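Local coordinates for protein short chain dehydrogenase (Mycobacterium smegmatis, PDB 3UCX) that probably acts as an NAD(P)-dependent oxidoreductase of the short-chain dehydrogenase family, built on a Rossmann fold, though its substrate is not established, at residues A106-F110 against E111-D115; Q172-A175 against T176-E180. All blocks are in the same frame, centred on the assembly; numbering follows the deposited sequence.

Contact 1 of 2, residues A106-F110 against E111-D115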
loop_
_atom_site.group_PDB
_atom_site.type_symbol
_atom_site.label_atom_id
_atom_site.label_comp_id
_atom_site.label_asym_id
_atom_site.label_seq_id
_atom_site.Cartn_x
_atom_site.Cartn_y
_atom_site.Cartn_z
ATOM N N ALA A 106 6.919 -8.947 23.489
ATOM C CA ALA A 106 6.884 -9.815 24.693
ATOM C C ALA A 106 7.595 -9.186 25.889
ATOM O O ALA A 106 7.281 -9.490 27.045
ATOM C CB ALA A 106 7.485 -11.174 24.384
ATOM N N ASN A 107 8.567 -8.318 25.613
ATOM C CA ASN A 107 9.341 -7.687 26.675
ATOM C C ASN A 107 9.115 -6.191 26.820
ATOM O O ASN A 107 9.846 -5.514 27.546
ATOM C CB ASN A 107 10.819 -7.988 26.457
ATOM C CG ASN A 107 11.105 -9.471 26.570
ATOM O OD1 ASN A 107 10.482 -10.141 27.368
ATOM N ND2 ASN A 107 12.004 -9.981 25.768
ATOM N N THR A 108 8.081 -5.690 26.160
ATOM C CA THR A 108 7.743 -4.286 26.197
ATOM C C THR A 108 6.635 -4.069 27.223
ATOM O O THR A 108 5.609 -4.749 27.182
ATOM C CB THR A 108 7.254 -3.833 24.811
ATOM O OG1 THR A 108 8.260 -4.116 23.843
ATOM C CG2 THR A 108 6.945 -2.324 24.774
ATOM N N THR A 109 6.818 -3.122 28.138
ATOM C CA THR A 109 5.778 -2.845 29.117
ATOM C C THR A 109 4.596 -2.086 28.494
ATOM O O THR A 109 4.784 -1.248 27.612
ATOM C CB THR A 109 6.291 -2.023 30.320
ATOM O OG1 THR A 109 6.548 -0.674 29.910
ATOM C CG2 THR A 109 7.578 -2.648 30.943
ATOM N N PHE A 110 3.389 -2.370 28.966
ATOM C CA PHE A 110 2.212 -1.661 28.467
ATOM C C PHE A 110 2.320 -0.156 28.789
ATOM O O PHE A 110 1.956 0.681 27.980
ATOM C CB PHE A 110 0.910 -2.268 29.026
ATOM C CG PHE A 110 0.532 -3.597 28.406
ATOM C CD1 PHE A 110 1.179 -4.755 28.768
ATOM C CD2 PHE A 110 -0.476 -3.692 27.481
ATOM C CE1 PHE A 110 0.844 -5.982 28.196
ATOM C CE2 PHE A 110 -0.830 -4.910 26.915
ATOM C CZ PHE A 110 -0.157 -6.050 27.247
ATOM N N GLU A 111 2.838 0.168 29.965
ATOM C CA GLU A 111 3.074 1.560 30.345
ATOM C C GLU A 111 3.930 2.293 29.303
ATOM O O GLU A 111 3.618 3.430 28.937
ATOM C CB GLU A 111 3.711 1.614 31.751
ATOM C CG GLU A 111 4.364 2.934 32.125
ATOM C CD GLU A 111 5.222 2.824 33.389
ATOM O OE1 GLU A 111 4.629 2.669 34.468
ATOM O OE2 GLU A 111 6.480 2.880 33.299
ATOM N N HIS A 112 4.988 1.649 28.805
ATOM C CA HIS A 112 5.839 2.270 27.777
ATOM C C HIS A 112 5.072 2.587 26.514
ATOM O O HIS A 112 5.242 3.654 25.916
ATOM C CB HIS A 112 7.023 1.362 27.439
ATOM C CG HIS A 112 7.817 1.815 26.241
ATOM N ND1 HIS A 112 8.674 2.862 26.294
ATOM C CD2 HIS A 112 7.842 1.351 24.921
ATOM C CE1 HIS A 112 9.227 3.050 25.066
ATOM N NE2 HIS A 112 8.719 2.124 24.233
ATOM N N MET A 113 4.262 1.631 26.061
ATOM C CA MET A 113 3.498 1.817 24.837
ATOM C C MET A 113 2.418 2.893 25.020
ATOM O O MET A 113 2.192 3.703 24.108
ATOM C CB MET A 113 2.920 0.489 24.391
ATOM C CG MET A 113 4.006 -0.514 24.011
ATOM S SD MET A 113 3.371 -2.047 23.317
ATOM C CE MET A 113 2.756 -2.840 24.809
ATOM N N ARG A 114 1.758 2.915 26.179
ATOM C CA ARG A 114 0.785 4.001 26.469
ATOM C C ARG A 114 1.468 5.361 26.427
ATOM O O ARG A 114 0.911 6.302 25.878
ATOM C CB ARG A 114 0.088 3.819 27.812
ATOM C CG ARG A 114 -0.741 2.552 27.913
ATOM C CD ARG A 114 -1.582 2.515 29.184
ATOM N NE ARG A 114 -2.191 1.205 29.349
ATOM C CZ ARG A 114 -1.757 0.256 30.171
ATOM N NH1 ARG A 114 -0.718 0.480 30.969
ATOM N NH2 ARG A 114 -2.380 -0.920 30.215
ATOM N N ASP A 115 2.665 5.460 27.017
ATOM C CA ASP A 115 3.438 6.706 27.017
ATOM C C ASP A 115 3.873 7.095 25.601
ATOM O O ASP A 115 3.839 8.279 25.258
ATOM C CB ASP A 115 4.693 6.596 27.889
ATOM C CG ASP A 115 4.400 6.545 29.373
ATOM O OD1 ASP A 115 3.280 6.866 29.798
ATOM O OD2 ASP A 115 5.333 6.176 30.139
HETATM O O HOH W 1 7.616 1.132 31.655
#

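Contact 2 of 2, residues Q172-A175 against T176-E180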
loop_
_atom_site.group_PDB
_atom_site.type_symbol
_atom_site.label_atom_id
_atom_site.label_comp_id
_atom_site.label_asym_id
_atom_site.label_seq_id
_atom_site.Cartn_x
_atom_site.Cartn_y
_atom_site.Cartn_z
ATOM N N GLN A 172 -3.807 11.107 8.311
ATOM C CA GLN A 172 -4.605 10.920 7.124
ATOM C C GLN A 172 -6.065 11.375 7.330
ATOM O O GLN A 172 -6.604 12.133 6.522
ATOM C CB GLN A 172 -4.534 9.460 6.681
ATOM C CG GLN A 172 -3.161 9.101 6.078
ATOM C CD GLN A 172 -3.010 7.637 5.780
ATOM O OE1 GLN A 172 -3.744 6.810 6.327
ATOM N NE2 GLN A 172 -2.043 7.286 4.894
ATOM N N THR A 173 -6.686 10.937 8.416
ATOM C CA THR A 173 -8.036 11.404 8.755
ATOM C C THR A 173 -8.066 12.944 8.935
ATOM O O THR A 173 -9.020 13.617 8.495
ATOM C CB THR A 173 -8.538 10.737 10.044
ATOM O OG1 THR A 173 -8.529 9.300 9.883
ATOM C CG2 THR A 173 -9.994 11.215 10.386
ATOM N N LEU A 174 -7.013 13.492 9.548
ATOM C CA LEU A 174 -6.940 14.937 9.768
ATOM C C LEU A 174 -6.877 15.691 8.456
ATOM O O LEU A 174 -7.395 16.816 8.365
ATOM C CB LEU A 174 -5.784 15.339 10.693
ATOM C CG LEU A 174 -5.977 15.053 12.197
ATOM C CD1 LEU A 174 -4.685 15.315 12.994
ATOM C CD2 LEU A 174 -7.141 15.906 12.769
ATOM N N ALA A 175 -6.227 15.120 7.438
ATOM C CA ALA A 175 -6.225 15.758 6.126
ATOM C C ALA A 175 -7.678 15.883 5.618
ATOM O O ALA A 175 -8.086 16.935 5.096
ATOM C CB ALA A 175 -5.352 14.973 5.130
ATOM N N THR A 176 -8.466 14.828 5.801
ATOM C CA THR A 176 -9.861 14.861 5.383
ATOM C C THR A 176 -10.618 15.903 6.200
ATOM O O THR A 176 -11.331 16.757 5.625
ATOM C CB THR A 176 -10.519 13.485 5.523
ATOM O OG1 THR A 176 -9.757 12.554 4.761
ATOM C CG2 THR A 176 -11.992 13.496 5.027
ATOM N N GLU A 177 -10.472 15.828 7.519
ATOM C CA GLU A 177 -11.281 16.634 8.419
ATOM C C GLU A 177 -10.922 18.116 8.421
ATOM O O GLU A 177 -11.795 18.967 8.612
ATOM C CB GLU A 177 -11.261 16.047 9.828
ATOM C CG GLU A 177 -11.969 14.693 9.864
ATOM C CD GLU A 177 -12.118 14.085 11.248
ATOM O OE1 GLU A 177 -11.521 14.606 12.218
ATOM O OE2 GLU A 177 -12.818 13.029 11.333
ATOM N N LEU A 178 -9.658 18.445 8.243
ATOM C CA LEU A 178 -9.240 19.819 8.232
ATOM C C LEU A 178 -9.192 20.400 6.811
ATOM O O LEU A 178 -9.129 21.605 6.664
ATOM C CB LEU A 178 -7.904 19.987 8.940
ATOM C CG LEU A 178 -7.786 19.487 10.379
ATOM C CD1 LEU A 178 -6.381 19.740 10.915
ATOM C CD2 LEU A 178 -8.852 20.180 11.246
ATOM N N GLY A 179 -9.247 19.542 5.783
ATOM C CA GLY A 179 -9.213 19.985 4.391
ATOM C C GLY A 179 -10.353 20.935 4.007
ATOM O O GLY A 179 -10.172 21.828 3.209
ATOM N N GLU A 180 -11.517 20.778 4.601
ATOM C CA GLU A 180 -12.597 21.714 4.287
ATOM C C GLU A 180 -12.358 23.125 4.812
ATOM O O GLU A 180 -12.889 24.088 4.251
ATOM C CB GLU A 180 -13.967 21.184 4.712
ATOM C CG GLU A 180 -14.725 20.679 3.488
ATOM C CD GLU A 180 -16.123 20.195 3.809
ATOM O OE1 GLU A 180 -16.525 20.256 4.999
ATOM O OE2 GLU A 180 -16.812 19.754 2.864
#

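Contact 1 of 2, residues A106-F110 against E111-D115
Phe110 and Arg114 meet one turn apart at the start of a helix. The guanidinium of Arg114 lies with one face over Phe110 CB, and NH1 comes to 3.7 Å from that carbon. The backbone bond from Arg114 N to Phe110 O ties the same two residues; it is 2.9 Å long and nearly straight (N-H...O 169°). The Phe110 ring takes Met113 CE over one face, offset toward the rim, with CE 4.3 Å from CD2. Met113 bends at its last torsion, which turns the methyl back toward Phe110. Its CG also packs on the methyl of Thr108, at 3.5 Å from Thr108 CG2. In Thr108, chi1 of -57° sets OG1 beside the backbone N and sends CG2 anti to it, toward the helix. The Thr108 hydroxyl bonds instead to Pro104 O.

Thr109 is the N-cap. Its OG1 accepts from His112 N at 3.0 Å, satisfying an amide of the first turn. A weaker bond runs from Met113 N to Thr109 O. A water also bridges Thr109 OG1 and Glu111 OE2, 2.7 Å from each, and donates to the carboxylate oxygen.

The contact marks the entry into helix 110-130. Thr108, His112 and Met113 touch Ala159 at the start of helix 158-179. The second subunit also reaches this turn: its Phe122 meets the Phe110 ring with the planes at about 75°, its Arg126 makes a cation-pi contact with that ring, and its Glu118 forms a salt bridge with Arg114 NH2. The capped helix start is thus part of a subunit interface.

Contact 2 of 2, residues Q172-A175 against T176-E180
Thr173 and Glu177 stand side by side one helical turn apart and point the same way. The methyl of Thr173 lies along the acid, with CG2 3.5 Å from Glu177 OE2. The chi1 of -58° belongs to Thr173 OG1, which lies beside the backbone N; this puts the methyl on the Glu177 side. Glu177 N donates to Thr173 O at 2.8 Å. The carboxylate is gripped by backbone amides of the second subunit: OE2 accepts from its Lys156 N and OE1 from its Phe105 N. These two bonds fix how the acid is turned.

The next pair, Leu174 and Leu178, is buried. The close approach is Leu178 CB to Leu174 O, at 3.3 Å. Leu178 N donates to that same Leu174 O at 2.8 Å. The methyl contact is looser, with Leu178 CD1 4.3 Å from Leu174 CD2.

The bonding is weaker in the neighbouring i to i+4 pairs. Thr176 N reaches Gln172 O only weakly, at 3.4 Å. Gly179 N to Ala175 O is also weak, bent to 127° at the hydrogen, near the helix end. Weak bonding does not make Thr176 a solvent side, because its hydroxyl bonds to Ser153 O of the second subunit and to Asp225 and Lys263 of the third. The solvent side is at Glu180, which is exposed.

This is the last part of helix 158-179, the crossover of the beta-alpha-beta unit between strands 141-145 and 184-190. Leu174 and Leu178 pack on Ile128 of helix 110-130.

Following the chain from the N terminus, contact 1 comes first. It turns the loop after strand 91-94 into helix 110-130. The chain then passes through helix 132-138 and strand 141-145 before contact 2, near the end of helix 158-179 and ahead of strand 184-190. Each contact is local and closes no long loop. They follow in series, neither nested nor crossed. The centres of contact 1 and contact 2 are about 30 Å apart. The nearest atoms of contact 1 and contact 2 are about 17 Å apart. The same two helices connect them: contact 1 leans on the beginning of helix 158-179, and contact 2 on the later part of helix 110-130. Both also touch the second subunit.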